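Local structure of tRNA(Ile2) 2-agmatinylcytidine synthetase TiaS (Archaeoglobus fulgidus, 5XOB) at residues Met26-Arg31 / Asn76-Glu81; Val202-Asn207 / Tyr214-Glu219; His284-Ile289 / Lys328-Leu333. The protein uses ATP to join agmatine to the wobble cytidine of an isoleucine tRNA, forming 2-agmatinylcytidine and switching the codon read from AUG to AUA. All blocks are in the same frame, centred on the assembly; numbering follows the deposited sequence.

Contact 1 of 3, residues Met26-Arg31 / Asn76-Glu81; sequences MERVER and NEVIIE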
loop_
_atom_site.group_PDB
_atom_site.type_symbol
_atom_site.label_atom_id
_atom_site.label_comp_id
_atom_site.label_asym_id
_atom_site.label_seq_id
_atom_site.Cartn_x
_atom_site.Cartn_y
_atom_site.Cartn_z
ATOM N N MET A 26 12.443 -23.557 -1.624
ATOM C CA MET A 26 11.336 -24.431 -1.981
ATOM C C MET A 26 11.792 -25.522 -2.961
ATOM O O MET A 26 11.520 -26.701 -2.739
ATOM C CB MET A 26 10.168 -23.616 -2.543
ATOM C CG MET A 26 9.363 -22.896 -1.468
ATOM S SD MET A 26 8.221 -21.666 -2.126
ATOM C CE MET A 26 7.283 -22.713 -3.239
ATOM N N GLU A 27 12.506 -25.130 -4.016
ATOM C CA GLU A 27 13.038 -26.090 -4.985
ATOM C C GLU A 27 13.849 -27.189 -4.300
ATOM O O GLU A 27 13.585 -28.376 -4.507
ATOM C CB GLU A 27 13.908 -25.389 -6.027
ATOM C CG GLU A 27 13.124 -24.573 -7.037
ATOM C CD GLU A 27 14.025 -23.847 -8.020
ATOM O OE1 GLU A 27 15.261 -23.941 -7.868
ATOM O OE2 GLU A 27 13.499 -23.184 -8.943
ATOM N N ARG A 28 14.824 -26.792 -3.482
ATOM C CA ARG A 28 15.686 -27.763 -2.779
ATOM C C ARG A 28 14.900 -28.723 -1.885
ATOM O O ARG A 28 15.144 -29.926 -1.898
ATOM C CB ARG A 28 16.792 -27.073 -1.961
ATOM C CG ARG A 28 18.195 -27.410 -2.451
ATOM C CD ARG A 28 19.288 -27.028 -1.454
ATOM N NE ARG A 28 20.224 -28.129 -1.187
ATOM C CZ ARG A 28 21.371 -28.015 -0.513
ATOM N NH1 ARG A 28 21.765 -26.837 -0.035
ATOM N NH2 ARG A 28 22.135 -29.086 -0.324
ATOM N N VAL A 29 13.968 -28.187 -1.112
ATOM C CA VAL A 29 13.117 -29.013 -0.270
ATOM C C VAL A 29 12.335 -30.014 -1.108
ATOM O O VAL A 29 12.210 -31.186 -0.744
ATOM C CB VAL A 29 12.118 -28.148 0.518
ATOM C CG1 VAL A 29 10.974 -28.989 1.075
ATOM C CG2 VAL A 29 12.840 -27.406 1.636
ATOM N N GLU A 30 11.807 -29.542 -2.231
ATOM C CA GLU A 30 10.961 -30.371 -3.072
ATOM C C GLU A 30 11.742 -31.586 -3.561
ATOM O O GLU A 30 11.171 -32.658 -3.752
ATOM C CB GLU A 30 10.413 -29.574 -4.266
ATOM C CG GLU A 30 8.984 -29.930 -4.674
ATOM C CD GLU A 30 7.984 -28.814 -4.405
ATOM O OE1 GLU A 30 8.191 -27.686 -4.913
ATOM O OE2 GLU A 30 6.979 -29.068 -3.706
ATOM N N ARG A 31 13.051 -31.407 -3.737
ATOM C CA ARG A 31 13.900 -32.433 -4.322
ATOM C C ARG A 31 14.606 -33.299 -3.280
ATOM O O ARG A 31 14.835 -34.483 -3.517
ATOM C CB ARG A 31 14.917 -31.799 -5.278
ATOM C CG ARG A 31 16.253 -31.401 -4.663
ATOM C CD ARG A 31 17.279 -31.168 -5.755
ATOM N NE ARG A 31 16.910 -30.030 -6.593
ATOM C CZ ARG A 31 17.518 -28.845 -6.593
ATOM N NH1 ARG A 31 18.566 -28.606 -5.806
ATOM N NH2 ARG A 31 17.077 -27.884 -7.401
ATOM N N ASN A 76 19.020 -23.878 5.808
ATOM C CA ASN A 76 20.246 -23.263 6.289
ATOM C C ASN A 76 21.294 -23.114 5.193
ATOM O O ASN A 76 21.905 -22.062 5.033
ATOM C CB ASN A 76 20.826 -24.092 7.426
ATOM C CG ASN A 76 22.072 -23.473 8.005
ATOM O OD1 ASN A 76 22.145 -22.262 8.180
ATOM N ND2 ASN A 76 23.063 -24.297 8.300
ATOM N N GLU A 77 21.478 -24.186 4.437
ATOM C CA GLU A 77 22.500 -24.252 3.407
ATOM C C GLU A 77 22.146 -23.368 2.223
ATOM O O GLU A 77 23.022 -22.741 1.622
ATOM C CB GLU A 77 22.673 -25.702 2.958
ATOM C CG GLU A 77 23.273 -26.581 4.048
ATOM C CD GLU A 77 23.093 -28.075 3.815
ATOM O OE1 GLU A 77 22.715 -28.493 2.692
ATOM O OE2 GLU A 77 23.335 -28.838 4.782
ATOM N N VAL A 78 20.856 -23.332 1.900
ATOM C CA VAL A 78 20.325 -22.426 0.882
ATOM C C VAL A 78 20.692 -20.985 1.210
ATOM O O VAL A 78 21.061 -20.202 0.329
ATOM C CB VAL A 78 18.787 -22.520 0.796
ATOM C CG1 VAL A 78 18.221 -21.433 -0.113
ATOM C CG2 VAL A 78 18.365 -23.898 0.303
ATOM N N ILE A 79 20.577 -20.647 2.490
ATOM C CA ILE A 79 20.863 -19.298 2.950
ATOM C C ILE A 79 22.350 -19.011 2.818
ATOM O O ILE A 79 22.740 -17.983 2.267
ATOM C CB ILE A 79 20.423 -19.090 4.411
ATOM C CG1 ILE A 79 18.898 -19.177 4.515
ATOM C CG2 ILE A 79 20.902 -17.739 4.925
ATOM C CD1 ILE A 79 18.381 -19.376 5.925
ATOM N N ILE A 80 23.177 -19.923 3.316
ATOM C CA ILE A 80 24.615 -19.699 3.306
ATOM C C ILE A 80 25.088 -19.482 1.877
ATOM O O ILE A 80 25.883 -18.579 1.610
ATOM C CB ILE A 80 25.395 -20.856 3.963
ATOM C CG1 ILE A 80 25.043 -20.945 5.456
ATOM C CG2 ILE A 80 26.897 -20.643 3.804
ATOM C CD1 ILE A 80 25.733 -22.062 6.218
ATOM N N GLU A 81 24.568 -20.297 0.964
ATOM C CA GLU A 81 25.000 -20.267 -0.426
ATOM C C GLU A 81 24.515 -19.038 -1.194
ATOM O O GLU A 81 25.270 -18.482 -1.987
ATOM C CB GLU A 81 24.544 -21.534 -1.152
ATOM C CG GLU A 81 24.812 -21.515 -2.652
ATOM C CD GLU A 81 24.461 -22.825 -3.338
ATOM O OE1 GLU A 81 24.654 -22.917 -4.575
ATOM O OE2 GLU A 81 23.984 -23.757 -2.647
#
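Charge joins Arg28 to Glu77. The guanidinium of Arg28 leaves helix 20-32 and ends against the side chain of Glu77 on helix 68-82, with NH2 3.1 Å from OE1 in a salt bridge. NH1 stands nearly as close, 3.3 Å from the same OE1. OE1 thus lies near both terminal nitrogens, but oblique to the guanidinium plane, so this is a charge pairing and not a flat two-pronged one. The two flat groups are turned 46° against each other, and the side chains cross at about a right angle. NH1 of Arg28 also lies against the glutamate stem, 3.3 Å from Glu77 CB, and the extended chain of Glu77 (chi2 163°) sets OE1 beside the terminal nitrogens. Glu81 OE2 is 4.6 Å from Arg28 NH1, too far for a bond, but likely to add to the negative field there. Within its own helix, Arg28 NH2 also forms a salt bridge with Glu32.

Apolar contact is made by the stem of the arginine. Its CD packs 3.7 Å from CG2 of Val78 as the two side chains pass in opposite directions, and the bend at chi3 (130°) then turns the guanidinium off toward Glu77. With an alanine here, Glu77 would probably lose its mate on helix 20-32 and the CG2 methyl of Val78 its cover from that side.

Beneath this layer Val29 rests on Leu71 and Val74 of helix 68-82. The contact thus pairs the two helices of a beta-alpha-beta-beta-alpha-beta unit, the ferredoxin-like (RRM-type) topology of the TCKD domain.

Contact 2 of 3, residues Val202-Asn207 / Tyr214-Glu219; sequences VVCIPN and YGIRGE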
loop_
_atom_site.group_PDB
_atom_site.type_symbol
_atom_site.label_atom_id
_atom_site.label_comp_id
_atom_site.label_asym_id
_atom_site.label_seq_id
_atom_site.Cartn_x
_atom_site.Cartn_y
_atom_site.Cartn_z
ATOM N N VAL A 202 4.470 1.649 -16.346
ATOM C CA VAL A 202 4.270 0.253 -15.964
ATOM C C VAL A 202 4.770 0.087 -14.539
ATOM O O VAL A 202 5.969 0.179 -14.263
ATOM C CB VAL A 202 4.996 -0.747 -16.877
ATOM C CG1 VAL A 202 4.723 -2.176 -16.414
ATOM C CG2 VAL A 202 4.553 -0.565 -18.321
ATOM N N VAL A 203 3.826 -0.182 -13.650
ATOM C CA VAL A 203 4.076 -0.212 -12.225
ATOM C C VAL A 203 4.641 -1.570 -11.809
ATOM O O VAL A 203 5.460 -1.646 -10.886
ATOM C CB VAL A 203 2.770 0.080 -11.452
ATOM C CG1 VAL A 203 3.011 0.113 -9.948
ATOM C CG2 VAL A 203 2.167 1.400 -11.910
ATOM N N CYS A 204 4.227 -2.636 -12.493
ATOM C CA CYS A 204 4.591 -3.990 -12.070
ATOM C C CYS A 204 6.050 -4.361 -12.365
ATOM O O CYS A 204 6.469 -5.480 -12.096
ATOM C CB CYS A 204 3.628 -5.033 -12.664
ATOM S SG CYS A 204 3.444 -5.052 -14.462
ATOM N N ILE A 205 6.822 -3.417 -12.891
ATOM C CA ILE A 205 8.201 -3.670 -13.281
ATOM C C ILE A 205 9.131 -2.794 -12.466
ATOM O O ILE A 205 9.154 -1.578 -12.651
ATOM C CB ILE A 205 8.384 -3.415 -14.784
ATOM C CG1 ILE A 205 7.674 -4.541 -15.545
ATOM C CG2 ILE A 205 9.863 -3.321 -15.152
ATOM C CD1 ILE A 205 7.706 -4.411 -17.049
ATOM N N PRO A 206 9.906 -3.414 -11.561
ATOM C CA PRO A 206 10.719 -2.637 -10.638
ATOM C C PRO A 206 11.916 -1.959 -11.298
ATOM O O PRO A 206 12.301 -2.300 -12.420
ATOM C CB PRO A 206 11.164 -3.670 -9.595
ATOM C CG PRO A 206 11.098 -4.982 -10.284
ATOM C CD PRO A 206 10.090 -4.866 -11.387
ATOM N N ASN A 207 12.486 -1.004 -10.570
ATOM C CA ASN A 207 13.558 -0.140 -11.050
ATOM C C ASN A 207 14.909 -0.529 -10.436
ATOM O O ASN A 207 15.856 0.261 -10.448
ATOM C CB ASN A 207 13.203 1.300 -10.648
ATOM C CG ASN A 207 14.053 2.348 -11.341
ATOM O OD1 ASN A 207 14.676 2.089 -12.372
ATOM N ND2 ASN A 207 14.073 3.552 -10.778
ATOM N N TYR A 214 9.237 -8.900 -13.212
ATOM C CA TYR A 214 7.968 -8.237 -12.964
ATOM C C TYR A 214 7.162 -9.034 -11.945
ATOM O O TYR A 214 7.398 -10.227 -11.747
ATOM C CB TYR A 214 7.156 -8.072 -14.258
ATOM C CG TYR A 214 6.707 -9.369 -14.915
ATOM C CD1 TYR A 214 7.306 -9.816 -16.087
ATOM C CD2 TYR A 214 5.673 -10.142 -14.377
ATOM C CE1 TYR A 214 6.898 -10.995 -16.707
ATOM C CE2 TYR A 214 5.266 -11.330 -14.986
ATOM C CZ TYR A 214 5.883 -11.750 -16.155
ATOM O OH TYR A 214 5.499 -12.918 -16.784
ATOM N N GLY A 215 6.210 -8.356 -11.310
ATOM C CA GLY A 215 5.243 -8.995 -10.424
ATOM C C GLY A 215 3.839 -8.507 -10.733
ATOM O O GLY A 215 3.569 -7.309 -10.686
ATOM N N ILE A 216 2.939 -9.435 -11.029
ATOM C CA ILE A 216 1.590 -9.074 -11.427
ATOM C C ILE A 216 0.578 -9.388 -10.321
ATOM O O ILE A 216 0.438 -10.538 -9.909
ATOM C CB ILE A 216 1.241 -9.768 -12.754
ATOM C CG1 ILE A 216 2.118 -9.166 -13.857
ATOM C CG2 ILE A 216 -0.235 -9.598 -13.109
ATOM C CD1 ILE A 216 2.129 -9.959 -15.140
ATOM N N ARG A 217 -0.113 -8.346 -9.850
ATOM C CA ARG A 217 -1.147 -8.472 -8.820
ATOM C C ARG A 217 -2.478 -8.867 -9.435
ATOM O O ARG A 217 -2.839 -8.379 -10.503
ATOM C CB ARG A 217 -1.324 -7.148 -8.064
ATOM C CG ARG A 217 -0.534 -7.066 -6.770
ATOM C CD ARG A 217 -0.575 -5.678 -6.148
ATOM N NE ARG A 217 0.541 -5.510 -5.217
ATOM C CZ ARG A 217 1.734 -5.001 -5.523
ATOM N NH1 ARG A 217 2.014 -4.558 -6.749
ATOM N NH2 ARG A 217 2.662 -4.926 -4.583
ATOM N N GLY A 218 -3.229 -9.728 -8.751
ATOM C CA GLY A 218 -4.540 -10.111 -9.250
ATOM C C GLY A 218 -5.381 -10.965 -8.327
ATOM O O GLY A 218 -4.984 -11.280 -7.207
ATOM N N GLU A 219 -6.550 -11.356 -8.829
ATOM C CA GLU A 219 -7.577 -12.011 -8.020
ATOM C C GLU A 219 -7.648 -13.534 -8.205
ATOM O O GLU A 219 -8.170 -14.241 -7.340
ATOM C CB GLU A 219 -8.945 -11.398 -8.332
ATOM C CG GLU A 219 -9.024 -9.893 -8.111
ATOM C CD GLU A 219 -9.079 -9.488 -6.642
ATOM O OE1 GLU A 219 -9.423 -10.313 -5.763
ATOM O OE2 GLU A 219 -8.789 -8.312 -6.365
#
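Gly215 N donates a hydrogen bond to Cys204 O, 3.0 Å long and close to straight, with 163° at the hydrogen. The donor lies in the carbonyl plane. The same oxygen also receives a CA-H...O contact from Tyr214 CA at 3.3 Å, though the angle at that hydrogen is a bent 126°. Alongside, Ile205 CG1 packs on Tyr214 CB at 3.8 Å, and Cys204 SG looks more loosely across to Ile216 CG1 at 4.4 Å. CG of Tyr214 sits between its backbone N and carbonyl carbon (chi1 65°), which turns the ring off from the loop and gives CB to the contact.

Strand 212-218 is an outermost strand, within this chain, of the eight-stranded mixed sheet, and belongs to the FLD domain, whose family is of the RRM clan. Through the alternate residues Tyr214, Ile216 and Gly218 it bonds to strand 157-163; Gly215 turns its N-H the other way, to the loop that leads back to it.

Further out, Phe180 of helix 177-187 packs against both Cys204 and Ile205. Met228 meets the Tyr214 side chain, and Leu224 and Ala227 of the same helix 221-230 meet Ile216. Asn194 holds loop and strand together, bonding to the backbone of Val203 and, through OD1, to Arg217 N.

Contact 3 of 3, residues His284-Ile289 / Lys328-Leu333; sequences HVFFEI and KDTINL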
loop_
_atom_site.group_PDB
_atom_site.type_symbol
_atom_site.label_atom_id
_atom_site.label_comp_id
_atom_site.label_asym_id
_atom_site.label_seq_id
_atom_site.Cartn_x
_atom_site.Cartn_y
_atom_site.Cartn_z
ATOM N N HIS A 284 4.038 19.814 -2.621
ATOM C CA HIS A 284 3.254 19.099 -1.610
ATOM C C HIS A 284 2.130 19.986 -1.090
ATOM O O HIS A 284 2.267 21.203 -1.042
ATOM C CB HIS A 284 4.155 18.677 -0.444
ATOM C CG HIS A 284 5.499 18.177 -0.871
ATOM N ND1 HIS A 284 5.653 17.062 -1.662
ATOM C CD2 HIS A 284 6.749 18.639 -0.629
ATOM C CE1 HIS A 284 6.937 16.854 -1.889
ATOM N NE2 HIS A 284 7.624 17.798 -1.272
ATOM N N VAL A 285 1.039 19.360 -0.665
ATOM C CA VAL A 285 -0.200 20.061 -0.353
ATOM C C VAL A 285 -0.666 19.657 1.045
ATOM O O VAL A 285 -1.136 18.542 1.224
ATOM C CB VAL A 285 -1.286 19.685 -1.386
ATOM C CG1 VAL A 285 -2.583 20.444 -1.135
ATOM C CG2 VAL A 285 -0.786 19.927 -2.806
ATOM N N PHE A 286 -0.550 20.550 2.028
ATOM C CA PHE A 286 -0.912 20.210 3.414
ATOM C C PHE A 286 -2.249 20.781 3.823
ATOM O O PHE A 286 -2.738 21.728 3.224
ATOM C CB PHE A 286 0.125 20.728 4.405
ATOM C CG PHE A 286 1.443 20.036 4.317
ATOM C CD1 PHE A 286 1.910 19.263 5.371
ATOM C CD2 PHE A 286 2.225 20.160 3.179
ATOM C CE1 PHE A 286 3.136 18.626 5.289
ATOM C CE2 PHE A 286 3.448 19.526 3.091
ATOM C CZ PHE A 286 3.907 18.756 4.146
ATOM N N PHE A 287 -2.817 20.198 4.870
ATOM C CA PHE A 287 -3.994 20.747 5.507
ATOM C C PHE A 287 -4.150 20.108 6.874
ATOM O O PHE A 287 -3.287 19.340 7.298
ATOM C CB PHE A 287 -5.240 20.554 4.637
ATOM C CG PHE A 287 -5.597 19.127 4.382
ATOM C CD1 PHE A 287 -6.481 18.465 5.219
ATOM C CD2 PHE A 287 -5.086 18.454 3.281
ATOM C CE1 PHE A 287 -6.831 17.147 4.979
ATOM C CE2 PHE A 287 -5.433 17.139 3.034
ATOM C CZ PHE A 287 -6.307 16.485 3.884
ATOM N N GLU A 288 -5.230 20.453 7.567
ATOM C CA GLU A 288 -5.465 19.988 8.925
ATOM C C GLU A 288 -6.929 19.739 9.151
ATOM O O GLU A 288 -7.787 20.339 8.506
ATOM C CB GLU A 288 -5.006 21.019 9.952
ATOM C CG GLU A 288 -3.610 20.804 10.514
ATOM C CD GLU A 288 -3.304 21.729 11.684
ATOM O OE1 GLU A 288 -4.260 22.182 12.360
ATOM O OE2 GLU A 288 -2.107 22.003 11.931
ATOM N N ILE A 289 -7.192 18.875 10.119
ATOM C CA ILE A 289 -8.534 18.445 10.448
ATOM C C ILE A 289 -8.612 18.358 11.971
ATOM O O ILE A 289 -7.595 18.105 12.634
ATOM C CB ILE A 289 -8.839 17.073 9.802
ATOM C CG1 ILE A 289 -7.791 16.029 10.232
ATOM C CG2 ILE A 289 -8.858 17.191 8.282
ATOM C CD1 ILE A 289 -8.053 14.621 9.735
ATOM N N LYS A 328 6.592 11.834 11.071
ATOM C CA LYS A 328 6.826 13.230 11.451
ATOM C C LYS A 328 5.512 13.933 11.804
ATOM O O LYS A 328 5.305 15.092 11.459
ATOM C CB LYS A 328 7.578 13.970 10.334
ATOM C CG LYS A 328 8.939 13.357 10.012
ATOM C CD LYS A 328 9.168 13.188 8.515
ATOM C CE LYS A 328 10.374 12.301 8.217
ATOM N NZ LYS A 328 10.121 11.386 7.065
ATOM N N ASP A 329 4.624 13.200 12.475
ATOM C CA ASP A 329 3.370 13.730 13.023
ATOM C C ASP A 329 2.323 14.176 11.986
ATOM O O ASP A 329 1.310 14.784 12.351
ATOM C CB ASP A 329 3.659 14.861 14.020
ATOM C CG ASP A 329 4.659 14.455 15.091
ATOM O OD1 ASP A 329 4.273 13.721 16.031
ATOM O OD2 ASP A 329 5.837 14.863 14.986
ATOM N N THR A 330 2.536 13.830 10.714
ATOM C CA THR A 330 1.563 14.135 9.647
ATOM C C THR A 330 1.203 12.877 8.837
ATOM O O THR A 330 2.056 12.023 8.589
ATOM C CB THR A 330 2.033 15.290 8.714
ATOM O OG1 THR A 330 1.974 14.877 7.342
ATOM C CG2 THR A 330 3.457 15.751 9.040
ATOM N N ILE A 331 -0.068 12.777 8.438
ATOM C CA ILE A 331 -0.596 11.591 7.741
ATOM C C ILE A 331 -0.311 11.640 6.244
ATOM O O ILE A 331 -0.795 12.536 5.560
ATOM C CB ILE A 331 -2.136 11.456 7.899
ATOM C CG1 ILE A 331 -2.544 11.276 9.370
ATOM C CG2 ILE A 331 -2.680 10.290 7.071
ATOM C CD1 ILE A 331 -2.349 9.878 9.925
ATOM N N ASN A 332 0.449 10.664 5.742
ATOM C CA ASN A 332 0.627 10.482 4.298
ATOM C C ASN A 332 -0.598 9.849 3.686
ATOM O O ASN A 332 -0.775 8.641 3.768
ATOM C CB ASN A 332 1.805 9.570 3.989
ATOM C CG ASN A 332 3.121 10.142 4.449
ATOM O OD1 ASN A 332 3.192 10.836 5.468
ATOM N ND2 ASN A 332 4.182 9.856 3.699
ATOM N N LEU A 333 -1.425 10.660 3.048
ATOM C CA LEU A 333 -2.651 10.173 2.444
ATOM C C LEU A 333 -2.418 9.161 1.332
ATOM O O LEU A 333 -1.676 9.417 0.380
ATOM C CB LEU A 333 -3.459 11.336 1.877
ATOM C CG LEU A 333 -4.064 12.282 2.910
ATOM C CD1 LEU A 333 -4.745 13.432 2.194
ATOM C CD2 LEU A 333 -5.049 11.564 3.823
#
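Thr330 OG1 is the polar atom that reaches toward strand 284-291, but it meets a carbon: CE1 of Phe286 lies 4.4 Å away, approached obliquely to the ring. No hydrogen bond crosses between residues 284-289 and 328-333, and even the nearest CA atoms, those of Phe286 and Thr330, are 9.0 Å apart. The reason is topological. Strand 294-300 runs between them, antiparallel to strand 284-291 and parallel to strand 330-333, and the side chains must reach past it. Thr330 itself rests on Lys297 and Ala299 of that middle strand.

The other meeting is wholly apolar and lies on the other side of the sheet, since Phe287 follows Phe286 and points its ring the opposite way. Leu333 CD1 comes to the rim of the Phe287 ring, near its plane, 3.8 Å from CZ and 3.9 Å from CE2, so the methyl sits beside the CZ-CE2 bond, at the edge and not over a face. CD1 is the foremost branch of the leucine because it is anti to CA (chi2 176°). The two side chains approach from opposite directions and meet near their ends. CG2 of Ile289, two residues along the strand from Phe287, also lies at the edge of this ring.

Ile311 of helix 307-313 touches both Phe287 and Leu333, and Val322 of strand 319-327 touches Leu333. This is the interior of the OB barrel, with the helix between its third and fourth strands packed against the core. The direct link is thus a loose side-chain one, apolar at Phe287 and Leu333, and the spacing of the strands is probably set mainly by the backbone pairing of each with strand 294-300 and by the core.

In the fold
From the N terminus, contact 1 closes first, spanning 44 intervening residues and bringing together two helices of the TCKD domain on the eight-stranded mixed sheet. Contact 2 follows in the FLD domain, a short closure over six residues that lays a loop along an outermost strand of that same sheet. Contact 3 closes last, over 38 residues, and joins two strands of the OB-fold domain across the strand between them. The three are in series, none nesting in or crossing another. No two touch: contact 2 is about 26 Å from contact 1 and 28 Å from contact 3, centre to centre, while contacts 1 and 3 lie on opposite sides of the chain's centre.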